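Local atomic coordinates of UPF0311 protein RPA1785 (Rhodopseudomonas palustris, PDB entry 3C5O), a protein that is of unknown function but forms a closed antiparallel beta-barrel of the UPF0311 (DUF3237) family, found here in an assembly of four chains. Residues T9-T14 with V148-Q153. Numbering follows the deposited sequence.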
# COMPACT_ATOMS: atom_id res chain seq x y z
N THR B 9 -18.22 19.62 0.19
CA THR B 9 -17.78 18.93 1.39
C THR B 9 -18.58 19.46 2.56
O THR B 9 -19.25 20.47 2.44
CB THR B 9 -16.26 19.11 1.69
OG1 THR B 9 -15.98 20.47 2.04
CG2 THR B 9 -15.42 18.69 0.50
N LYS B 10 -18.50 18.77 3.69
CA LYS B 10 -19.18 19.17 4.92
C LYS B 10 -18.30 18.74 6.10
O LYS B 10 -17.90 17.58 6.19
CB LYS B 10 -20.56 18.51 4.98
CG LYS B 10 -21.16 18.36 6.37
CD LYS B 10 -22.40 17.48 6.34
CE LYS B 10 -22.70 16.91 7.72
NZ LYS B 10 -23.50 15.65 7.56
N TYR B 11 -18.00 19.68 6.99
CA TYR B 11 -17.23 19.37 8.19
C TYR B 11 -18.02 18.41 9.05
O TYR B 11 -19.20 18.64 9.30
CB TYR B 11 -16.92 20.64 8.98
CG TYR B 11 -16.43 20.35 10.38
CD1 TYR B 11 -15.12 19.95 10.60
CD2 TYR B 11 -17.29 20.47 11.47
CE1 TYR B 11 -14.65 19.67 11.87
CE2 TYR B 11 -16.85 20.17 12.75
CZ TYR B 11 -15.52 19.77 12.94
OH TYR B 11 -15.07 19.49 14.21
N VAL B 12 -17.38 17.33 9.49
CA VAL B 12 -18.08 16.36 10.32
C VAL B 12 -17.50 16.23 11.74
O VAL B 12 -18.25 16.18 12.70
CB VAL B 12 -18.23 14.94 9.65
CG1 VAL B 12 -19.26 14.98 8.55
CG2 VAL B 12 -16.89 14.43 9.12
N PHE B 13 -16.19 16.15 11.88
CA PHE B 13 -15.64 16.04 13.24
C PHE B 13 -14.18 16.35 13.28
O PHE B 13 -13.53 16.40 12.24
CB PHE B 13 -15.93 14.65 13.88
CG PHE B 13 -15.51 13.47 13.04
CD1 PHE B 13 -16.45 12.79 12.27
CD2 PHE B 13 -14.19 13.02 13.05
CE1 PHE B 13 -16.08 11.71 11.50
CE2 PHE B 13 -13.81 11.92 12.28
CZ PHE B 13 -14.76 11.27 11.51
N THR B 14 -13.66 16.54 14.49
CA THR B 14 -12.24 16.80 14.72
C THR B 14 -11.58 15.67 15.51
O THR B 14 -12.13 15.19 16.52
CB THR B 14 -12.04 18.17 15.39
OG1 THR B 14 -12.61 19.18 14.55
CG2 THR B 14 -10.56 18.48 15.58
N VAL B 148 -4.13 18.27 15.26
CA VAL B 148 -5.57 18.52 15.24
C VAL B 148 -6.07 18.44 13.81
O VAL B 148 -5.75 19.30 13.00
CB VAL B 148 -5.91 19.92 15.79
CG1 VAL B 148 -7.43 20.20 15.75
CG2 VAL B 148 -5.40 20.09 17.21
N ILE B 149 -6.87 17.42 13.50
CA ILE B 149 -7.34 17.18 12.14
C ILE B 149 -8.81 17.49 12.11
O ILE B 149 -9.59 16.82 12.79
CB ILE B 149 -7.29 15.68 11.70
CG1 ILE B 149 -6.27 14.80 12.48
CG2 ILE B 149 -7.34 15.54 10.14
CD1 ILE B 149 -4.88 14.94 12.13
N ASP B 150 -9.20 18.46 11.31
CA ASP B 150 -10.60 18.74 11.06
C ASP B 150 -11.01 17.91 9.87
O ASP B 150 -10.48 18.10 8.77
CB ASP B 150 -10.79 20.22 10.77
CG ASP B 150 -10.49 21.06 11.97
OD1 ASP B 150 -11.03 20.78 13.06
OD2 ASP B 150 -9.71 22.03 11.83
N VAL B 151 -11.94 17.00 10.10
CA VAL B 151 -12.32 16.00 9.10
C VAL B 151 -13.58 16.46 8.36
O VAL B 151 -14.57 16.84 8.97
CB VAL B 151 -12.55 14.58 9.75
CG1 VAL B 151 -12.97 13.55 8.70
CG2 VAL B 151 -11.29 14.09 10.50
N HIS B 152 -13.52 16.42 7.04
CA HIS B 152 -14.61 16.84 6.20
C HIS B 152 -15.07 15.68 5.36
O HIS B 152 -14.26 14.99 4.76
CB HIS B 152 -14.14 17.98 5.30
CG HIS B 152 -13.59 19.14 6.06
ND1 HIS B 152 -14.37 20.20 6.45
CD2 HIS B 152 -12.35 19.38 6.55
CE1 HIS B 152 -13.63 21.07 7.12
NE2 HIS B 152 -12.41 20.60 7.20
N GLN B 153 -16.38 15.47 5.31
CA GLN B 153 -16.99 14.44 4.49
C GLN B 153 -17.08 14.95 3.06
O GLN B 153 -17.60 16.06 2.85
CB GLN B 153 -18.39 14.16 5.02
CG GLN B 153 -19.08 12.97 4.41
CD GLN B 153 -20.54 12.86 4.82
OE1 GLN B 153 -21.15 11.80 4.70
NE2 GLN B 153 -21.12 13.96 5.27
O HOH W 1 -16.30 21.20 4.86
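V151 O takes two backbone N-H groups from the facing strand: V12 N, 2.9 Å away and almost straight at 174°, and F13 N, a weaker bond at 3.4 Å. Two residues set against one make this a classic beta bulge, placed where the first and last strands of the chain pair antiparallel and close the barrel. V151 N in turn bonds to F13 O (2.7 Å), and on the other side of V12 the backbones of K10 and Q153 exchange a reciprocal pair. F13, V151 and Q153 share one face of the sheet. There V151 CB sits over the F13 ring in a CH-pi contact, and V151 CG2 reaches F13 CE2 at 3.8 Å; the side chain of F13 also touches W130 and L131. V12 CG1 packs against Q153 CB, the two side chains crossing at about a right angle. The opposite face carries Y11, T14, D150 and H152. T14 OG1, turned anti to its own carbonyl carbon (chi1 -59°), donates to D150 OD1 at 2.7 Å and meets it nearly in line with the carboxylate C-O bond. Y11 OH comes within 2.5 Å of that same OG1, which lies in the plane of the tyrosine ring, while T14 CG2 rests on V148 CG1 (3.6 Å). An alanine at T14 would probably leave D150 OD1 without its hydroxyl donor and open a gap beside V148 CG1. The Y11 ring points its edge at the face of H152 in an offset edge-to-face pair, planes 66° apart. P5 and T6 of a second subunit pack on this face, against Y11, D150 and H152. Beyond the ring pair, one water links H152 ND1, at 2.7 Å from its oxygen, to T9 OG1.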